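Local coordinates for protein peroxiredoxin 5 (Alvinella pompejana, PDB 2XHF) that belongs to the peroxiredoxin family of thioredoxin-fold antioxidant enzymes, whose members reduce hydrogen peroxide and organic hydroperoxides, at residues D18-V23 and N143-V148; E75-I80 and L161-Q166; N86-M91 and M106-H111. All coordinates share one frame; numbering follows the deposited sequence.

Interaction 1: D18-V23 and N143-V148; sequences DIIPDV and NKIRSV
The carbonyl oxygen Asp18 O is gripped by two neighbouring groups of strand 144-150. The stronger is the amide of Ile145, whose N donates to Asp18 O at 2.8 Å. The donor approaches nearly along the C=O axis, with a C=O...N angle of 166°. The second is a CA-H...O contact, with Lys144 CA 3.3 Å from Asp18 O.

The same pattern returns with the roles exchanged. Ile20 N donates to Asn143 O at 2.9 Å, and the C=O...N angle of 175° is almost straight. Ile19 CA also approaches Asn143 O, at 3.4 Å. Ile19 and Lys144 therefore form a non-hydrogen-bonded antiparallel pair, flanked by two backbone bonds. It is a single bridge.

The side chains fall on two faces. On the exposed one, Ile19 CG1 passes Lys144 CG at 4.1 Å. On the inner one, Ile20 CG2 meets Ile145 CG1 at 3.7 Å, and the two side chains cross obliquely. Ile20 CG1 takes the crowded position between backbone N and carbonyl carbon (chi1 67°). Ile20 CD1 lies 3.7 Å from Asn143 OD1. The side-chain amide of Asn143 is held by His37, whose O accepts from its ND2. Ile140 and Met138 of strand 136-141 pack beneath Ile20 and Ile145 respectively.

Strand 144-150 is the outermost strand of the central sheet within this chain, and the loop before strand 24-26 lies along its edge. The chemistry is mainly that of the backbone. Two well-aligned bonds use the amide and carbonyl groups of this edge, so the join itself rests little on side chains, while the contact of Ile20 with Ile145 buries its inner side.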
# COMPACT_ATOMS: atom_id res chain seq x y z
N ASP A 18 16.60 -23.55 -11.62
CA ASP A 18 15.66 -22.79 -12.44
C ASP A 18 16.11 -21.33 -12.59
O ASP A 18 16.68 -20.74 -11.66
CB ASP A 18 14.26 -22.80 -11.83
CG ASP A 18 13.59 -24.16 -11.90
OD1 ASP A 18 14.11 -25.06 -12.59
OD2 ASP A 18 12.52 -24.31 -11.27
N ILE A 19 15.84 -20.75 -13.75
CA ILE A 19 15.98 -19.32 -13.97
C ILE A 19 14.73 -18.65 -13.42
O ILE A 19 13.61 -19.07 -13.71
CB ILE A 19 16.19 -19.01 -15.48
CG1 ILE A 19 17.45 -19.73 -16.00
CG2 ILE A 19 16.30 -17.52 -15.72
CD1 ILE A 19 17.73 -19.52 -17.45
N ILE A 20 14.89 -17.62 -12.60
CA ILE A 20 13.70 -16.94 -12.06
C ILE A 20 12.89 -16.29 -13.19
O ILE A 20 13.45 -15.93 -14.23
CB ILE A 20 14.05 -15.87 -10.97
CG1 ILE A 20 14.83 -14.68 -11.58
CG2 ILE A 20 14.84 -16.52 -9.81
CD1 ILE A 20 15.15 -13.57 -10.56
N PRO A 21 11.57 -16.13 -12.99
CA PRO A 21 10.74 -15.49 -14.02
C PRO A 21 11.28 -14.13 -14.41
O PRO A 21 11.66 -13.33 -13.55
CB PRO A 21 9.38 -15.34 -13.33
CG PRO A 21 9.35 -16.45 -12.33
CD PRO A 21 10.77 -16.56 -11.83
N ASP A 22 11.30 -13.90 -15.71
CA ASP A 22 11.86 -12.72 -16.33
C ASP A 22 10.71 -11.73 -16.51
O ASP A 22 10.17 -11.59 -17.59
CB ASP A 22 12.46 -13.16 -17.68
CG ASP A 22 13.32 -12.11 -18.36
OD1 ASP A 22 13.61 -11.04 -17.78
OD2 ASP A 22 13.73 -12.41 -19.52
N VAL A 23 10.32 -11.07 -15.42
CA VAL A 23 9.21 -10.12 -15.50
C VAL A 23 9.62 -8.76 -14.95
O VAL A 23 10.61 -8.64 -14.23
CB VAL A 23 7.97 -10.62 -14.76
CG1 VAL A 23 7.67 -12.08 -15.09
CG2 VAL A 23 8.15 -10.45 -13.32
N ASN A 143 20.70 -14.96 -11.84
CA ASN A 143 19.28 -15.23 -12.08
C ASN A 143 18.82 -16.67 -12.00
O ASN A 143 17.65 -16.96 -12.26
CB ASN A 143 18.81 -14.53 -13.35
CG ASN A 143 18.84 -13.05 -13.19
OD1 ASN A 143 18.29 -12.54 -12.23
ND2 ASN A 143 19.52 -12.35 -14.09
N LYS A 144 19.72 -17.54 -11.56
CA LYS A 144 19.37 -18.93 -11.32
C LYS A 144 19.20 -19.16 -9.81
O LYS A 144 19.92 -18.60 -9.00
CB LYS A 144 20.48 -19.84 -11.84
CG LYS A 144 20.56 -19.93 -13.36
CD LYS A 144 21.67 -20.89 -13.78
CE LYS A 144 21.64 -21.16 -15.28
NZ LYS A 144 21.69 -19.91 -16.09
N ILE A 145 18.26 -20.03 -9.45
CA ILE A 145 18.02 -20.33 -8.05
C ILE A 145 19.08 -21.32 -7.55
O ILE A 145 19.26 -22.39 -8.13
CB ILE A 145 16.59 -20.88 -7.85
CG1 ILE A 145 15.57 -19.78 -8.21
CG2 ILE A 145 16.38 -21.39 -6.44
CD1 ILE A 145 14.15 -20.27 -8.28
N ARG A 146 19.81 -20.93 -6.51
CA ARG A 146 20.80 -21.81 -5.88
C ARG A 146 20.24 -22.51 -4.64
O ARG A 146 20.69 -23.59 -4.29
CB ARG A 146 22.06 -21.05 -5.49
CG ARG A 146 22.97 -20.63 -6.61
CD ARG A 146 24.22 -20.00 -6.00
NE ARG A 146 25.47 -20.53 -6.54
CZ ARG A 146 26.00 -21.70 -6.19
NH1 ARG A 146 25.39 -22.48 -5.31
NH2 ARG A 146 27.14 -22.09 -6.73
N SER A 147 19.27 -21.88 -4.00
CA SER A 147 18.65 -22.41 -2.78
C SER A 147 17.26 -21.81 -2.58
O SER A 147 17.05 -20.65 -2.89
CB SER A 147 19.53 -22.09 -1.56
OG SER A 147 18.96 -22.60 -0.37
N VAL A 148 16.33 -22.60 -2.05
CA VAL A 148 14.98 -22.12 -1.75
C VAL A 148 14.51 -22.54 -0.37
O VAL A 148 14.59 -23.71 0.01
CB VAL A 148 13.94 -22.66 -2.73
CG1 VAL A 148 12.63 -21.89 -2.56
CG2 VAL A 148 14.43 -22.55 -4.14

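Interaction 2: E75-I80 and L161-Q166; sequences EGYHTI and LSIQRQ
Ile163 of the C-terminal helix lies over one face of the Tyr77 ring. This is a CH-pi contact: Ile163 CG1 is 3.9 Å from the ring centroid and only 7° off the ring normal. Ile163 CD1 also sits 3.7 Å from Tyr77 CG, nearer the root of the ring.

The aliphatic packing continues to Glu75. Ile163 CG2 is anti to the backbone N and lies beside the stem of Glu75, 3.5 Å from its CB. Glu75 CG lies just as close to this methyl. The bend at chi2 (-83°) then sets where CD goes.

One polar contact joins two side-chain ends, and a water joins a side chain to the backbone. Tyr77 and Gln166 meet tip to tip, and Tyr77 OH donates to Gln166 OE1 at 2.6 Å. The ring and amide planes are 58° apart. The hydroxyl comes from the side of the C=O group, a little tilted from the carbonyl plane. The water lies 2.7 Å from Ile163 O and makes a weak bond to Glu75 OE1 at 3.4 Å.

Gly76, between the two contacting residues, has a positive phi. It is the C-prime residue of a Schellman motif, with Tyr77 N bonded to Phe72 O and Gly76 N to Lys73 O. The motif ends helix 69-74 and turns the chain towards strand 79-84. Ile163 also packs on Phe72 of that helix and on Leu139 of strand 136-141. The contact thus joins the end of one helix to the C-terminal helix beside the central sheet, as in the thioredoxin fold.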
# COMPACT_ATOMS: atom_id res chain seq x y z
N GLU A 75 30.62 -13.01 1.30
CA GLU A 75 30.45 -14.14 0.40
C GLU A 75 29.96 -13.76 -1.00
O GLU A 75 29.63 -14.65 -1.80
CB GLU A 75 29.45 -15.12 1.01
CG GLU A 75 29.85 -15.62 2.38
CD GLU A 75 30.82 -16.76 2.31
OE1 GLU A 75 31.34 -17.06 1.21
OE2 GLU A 75 31.07 -17.37 3.38
N GLY A 76 29.89 -12.47 -1.30
CA GLY A 76 29.43 -11.99 -2.59
C GLY A 76 27.92 -11.86 -2.71
O GLY A 76 27.39 -11.77 -3.82
N TYR A 77 27.21 -11.85 -1.58
CA TYR A 77 25.76 -11.73 -1.55
C TYR A 77 25.29 -10.41 -0.97
O TYR A 77 24.30 -10.37 -0.26
CB TYR A 77 25.15 -12.87 -0.73
CG TYR A 77 25.16 -14.21 -1.41
CD1 TYR A 77 26.29 -15.03 -1.36
CD2 TYR A 77 24.05 -14.66 -2.09
CE1 TYR A 77 26.28 -16.27 -1.97
CE2 TYR A 77 24.03 -15.90 -2.71
CZ TYR A 77 25.15 -16.70 -2.64
OH TYR A 77 25.14 -17.93 -3.25
N HIS A 78 25.94 -9.30 -1.33
CA HIS A 78 25.52 -8.02 -0.77
C HIS A 78 24.23 -7.52 -1.42
O HIS A 78 23.57 -6.62 -0.88
CB HIS A 78 26.59 -6.95 -0.91
CG HIS A 78 26.47 -6.13 -2.16
ND1 HIS A 78 27.03 -6.52 -3.36
CD2 HIS A 78 25.87 -4.94 -2.40
CE1 HIS A 78 26.77 -5.61 -4.28
NE2 HIS A 78 26.06 -4.65 -3.73
N THR A 79 23.87 -8.09 -2.57
CA THR A 79 22.65 -7.72 -3.27
C THR A 79 21.48 -8.48 -2.66
O THR A 79 21.36 -9.69 -2.84
CB THR A 79 22.75 -8.03 -4.77
OG1 THR A 79 23.88 -7.35 -5.31
CG2 THR A 79 21.48 -7.57 -5.48
N ILE A 80 20.64 -7.76 -1.93
CA ILE A 80 19.51 -8.31 -1.21
C ILE A 80 18.28 -7.54 -1.64
O ILE A 80 18.27 -6.31 -1.63
CB ILE A 80 19.68 -8.17 0.33
CG1 ILE A 80 21.03 -8.70 0.77
CG2 ILE A 80 18.53 -8.85 1.09
CD1 ILE A 80 21.42 -8.28 2.16
N LEU A 161 23.46 -19.50 6.67
CA LEU A 161 23.97 -20.86 6.75
C LEU A 161 23.98 -21.51 5.39
O LEU A 161 24.92 -22.21 5.03
CB LEU A 161 23.18 -21.69 7.75
CG LEU A 161 23.26 -21.18 9.19
CD1 LEU A 161 22.38 -22.02 10.08
CD2 LEU A 161 24.69 -21.18 9.68
N SER A 162 22.95 -21.22 4.58
CA SER A 162 22.88 -21.76 3.22
C SER A 162 24.01 -21.21 2.37
O SER A 162 24.67 -21.93 1.63
CB SER A 162 21.54 -21.42 2.58
OG SER A 162 20.49 -22.19 3.15
N ILE A 163 24.24 -19.92 2.49
CA ILE A 163 25.35 -19.31 1.79
C ILE A 163 26.65 -20.02 2.17
O ILE A 163 27.45 -20.38 1.30
CB ILE A 163 25.42 -17.82 2.11
CG1 ILE A 163 24.30 -17.09 1.36
CG2 ILE A 163 26.77 -17.23 1.72
CD1 ILE A 163 24.09 -15.68 1.83
N GLN A 164 26.86 -20.25 3.46
CA GLN A 164 28.13 -20.83 3.90
C GLN A 164 28.34 -22.29 3.46
O GLN A 164 29.48 -22.71 3.26
CB GLN A 164 28.29 -20.66 5.41
CG GLN A 164 28.41 -19.19 5.75
CD GLN A 164 28.76 -18.93 7.18
OE1 GLN A 164 28.60 -19.79 8.03
NE2 GLN A 164 29.22 -17.71 7.47
N ARG A 165 27.25 -23.03 3.29
CA ARG A 165 27.34 -24.41 2.79
C ARG A 165 28.02 -24.43 1.41
O ARG A 165 28.63 -25.43 1.01
CB ARG A 165 25.96 -25.05 2.67
CG ARG A 165 25.26 -25.37 3.99
CD ARG A 165 26.08 -26.28 4.90
NE ARG A 165 26.58 -27.49 4.25
CZ ARG A 165 25.93 -28.65 4.20
NH1 ARG A 165 24.74 -28.80 4.76
NH2 ARG A 165 26.50 -29.69 3.59
N GLN A 166 27.89 -23.33 0.68
CA GLN A 166 28.54 -23.23 -0.62
C GLN A 166 30.04 -23.04 -0.40
O GLN A 166 30.85 -23.53 -1.19
CB GLN A 166 27.98 -22.06 -1.42
CG GLN A 166 26.47 -21.97 -1.42
CD GLN A 166 25.96 -20.85 -2.29
OE1 GLN A 166 26.72 -19.95 -2.69
NE2 GLN A 166 24.67 -20.89 -2.60
O HOH W 1 29.14 -19.12 -0.34

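Interaction 3: N86-M91 and M106-H111; sequences NDPFVM and MLADMH
Ala108 and Met110 close around the backbone carbonyl of Asn86 without a conventional hydrogen bond. Ala108 CB lies 3.2 Å from Asn86 O. Met110 CA makes a CA-H...O contact with Asn86 O at 3.3 Å. This buried oxygen has no hydrogen-bond partner in the model; across the contact it meets C-H groups.

Apolar packing accounts for much of the rest. Ala108 CB also touches Pro88 CB and Met91 CB. Met110 CG is anti to the backbone N (chi1 178°). The chain runs on extended at chi2 (169°), which places Met110 SD 3.6 Å from Pro88 CD. Met91 and Met106 cross at about a right angle, with Met91 CE 3.9 Å from Met106 SD. Met91 CE is also 3.6 Å from Leu107 O.

The polar groups start the helix and tie it to its surroundings. Asp87 is the N-cap: its OD2 accepts from Val90 N at 2.9 Å, from above the carboxylate plane, and more weakly from Phe89 N. Its OD1 forms a salt bridge with Arg132 of the second subunit, so the cap also takes part in the dimer contact. Asn86 OD1 accepts from Ala53 N of the same chain.

The contact lies inside a beta-alpha-beta unit. Strand 79-84 leads into helix 88-98, and strand 105-108 returns parallel to that first strand at the edge of the sheet within this chain. Met91 packs on Cys82 and Ala84 of strand 79-84. Pro88 and Met110 pack on Tyr26 of strand 24-26.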
# COMPACT_ATOMS: atom_id res chain seq x y z
N ASN A 86 2.66 -4.85 -3.99
CA ASN A 86 2.30 -3.50 -3.56
C ASN A 86 2.67 -2.57 -4.70
O ASN A 86 3.50 -2.92 -5.55
CB ASN A 86 3.10 -3.04 -2.34
CG ASN A 86 2.50 -3.51 -1.02
OD1 ASN A 86 3.08 -4.34 -0.35
ND2 ASN A 86 1.34 -2.96 -0.65
N ASP A 87 2.10 -1.37 -4.68
CA ASP A 87 2.57 -0.33 -5.58
C ASP A 87 3.90 0.21 -5.04
O ASP A 87 4.19 0.11 -3.85
CB ASP A 87 1.50 0.77 -5.77
CG ASP A 87 1.37 1.70 -4.57
OD1 ASP A 87 0.30 1.69 -3.90
OD2 ASP A 87 2.33 2.46 -4.31
N PRO A 88 4.73 0.79 -5.93
CA PRO A 88 6.06 1.20 -5.50
C PRO A 88 6.11 2.41 -4.58
O PRO A 88 7.06 2.53 -3.83
CB PRO A 88 6.78 1.50 -6.81
CG PRO A 88 5.69 1.78 -7.78
CD PRO A 88 4.56 0.89 -7.39
N PHE A 89 5.09 3.26 -4.58
CA PHE A 89 5.09 4.38 -3.62
C PHE A 89 5.00 3.84 -2.20
O PHE A 89 5.76 4.22 -1.29
CB PHE A 89 3.95 5.35 -3.88
CG PHE A 89 4.00 6.04 -5.21
CD1 PHE A 89 5.07 6.87 -5.54
CD2 PHE A 89 2.97 5.90 -6.12
CE1 PHE A 89 5.07 7.57 -6.75
CE2 PHE A 89 2.96 6.61 -7.32
CZ PHE A 89 4.04 7.41 -7.63
N VAL A 90 4.06 2.91 -2.00
CA VAL A 90 3.87 2.31 -0.70
C VAL A 90 5.12 1.50 -0.33
O VAL A 90 5.63 1.57 0.77
CB VAL A 90 2.61 1.44 -0.69
CG1 VAL A 90 2.62 0.57 0.55
CG2 VAL A 90 1.35 2.30 -0.77
N MET A 91 5.61 0.71 -1.28
CA MET A 91 6.77 -0.14 -0.99
C MET A 91 7.99 0.68 -0.59
O MET A 91 8.66 0.37 0.37
CB MET A 91 7.08 -1.01 -2.20
CG MET A 91 8.08 -2.04 -1.89
SD MET A 91 7.33 -3.39 -0.99
CE MET A 91 8.73 -4.57 -0.99
N MET A 106 13.97 -2.62 -2.62
CA MET A 106 12.56 -2.81 -2.36
C MET A 106 11.82 -2.89 -3.67
O MET A 106 11.58 -1.87 -4.32
CB MET A 106 12.02 -1.67 -1.48
CG MET A 106 12.60 -1.68 -0.09
SD MET A 106 11.73 -2.89 0.94
CE MET A 106 12.86 -3.11 2.31
N LEU A 107 11.49 -4.12 -4.05
CA LEU A 107 10.89 -4.42 -5.33
C LEU A 107 9.38 -4.61 -5.20
O LEU A 107 8.91 -5.43 -4.44
CB LEU A 107 11.54 -5.66 -5.95
CG LEU A 107 13.05 -5.63 -6.07
CD1 LEU A 107 13.51 -6.93 -6.70
CD2 LEU A 107 13.54 -4.42 -6.86
N ALA A 108 8.64 -3.83 -5.97
CA ALA A 108 7.19 -3.87 -5.98
C ALA A 108 6.69 -4.71 -7.14
O ALA A 108 6.83 -4.31 -8.30
CB ALA A 108 6.62 -2.47 -6.05
N ASP A 109 6.19 -5.89 -6.84
CA ASP A 109 5.56 -6.78 -7.82
C ASP A 109 4.11 -6.34 -7.98
O ASP A 109 3.16 -7.02 -7.57
CB ASP A 109 5.63 -8.21 -7.30
CG ASP A 109 5.11 -9.23 -8.31
OD1 ASP A 109 5.17 -8.94 -9.53
OD2 ASP A 109 4.65 -10.32 -7.88
N MET A 110 3.95 -5.16 -8.56
CA MET A 110 2.71 -4.42 -8.39
C MET A 110 1.48 -5.12 -8.94
O MET A 110 0.39 -4.99 -8.38
CB MET A 110 2.86 -3.04 -9.04
CG MET A 110 1.62 -2.21 -8.96
SD MET A 110 1.95 -0.52 -9.45
CE MET A 110 2.47 -0.71 -11.09
N HIS A 111 1.64 -5.82 -10.06
CA HIS A 111 0.54 -6.54 -10.68
C HIS A 111 0.46 -7.98 -10.21
O HIS A 111 -0.40 -8.74 -10.65
CB HIS A 111 0.70 -6.54 -12.21
CG HIS A 111 0.87 -5.18 -12.80
ND1 HIS A 111 -0.15 -4.26 -12.86
CD2 HIS A 111 1.96 -4.57 -13.32
CE1 HIS A 111 0.29 -3.15 -13.42
NE2 HIS A 111 1.57 -3.31 -13.71

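How the interactions relate
Interactions 1 and 2 are neighbours, with centres about 15 Å apart. They touch through Arg146: its CD is 3.6 Å from Tyr77 OH, and its NH1 packs 3.2 Å from Gln166 NE2. Helix 156-165 is the next regular element after strand 144-150, which links the two contacts along the chain. Interaction 3 stands apart, its centre about 20 Å from that of interaction 1 and 25 Å from that of interaction 2. Its segments are nested within the chain loops closed by both. All three reach the same central sheet. Interaction 3 borders the second subunit and Ala53 of its own chain, in what by family comparison is probably the peroxidatic loop.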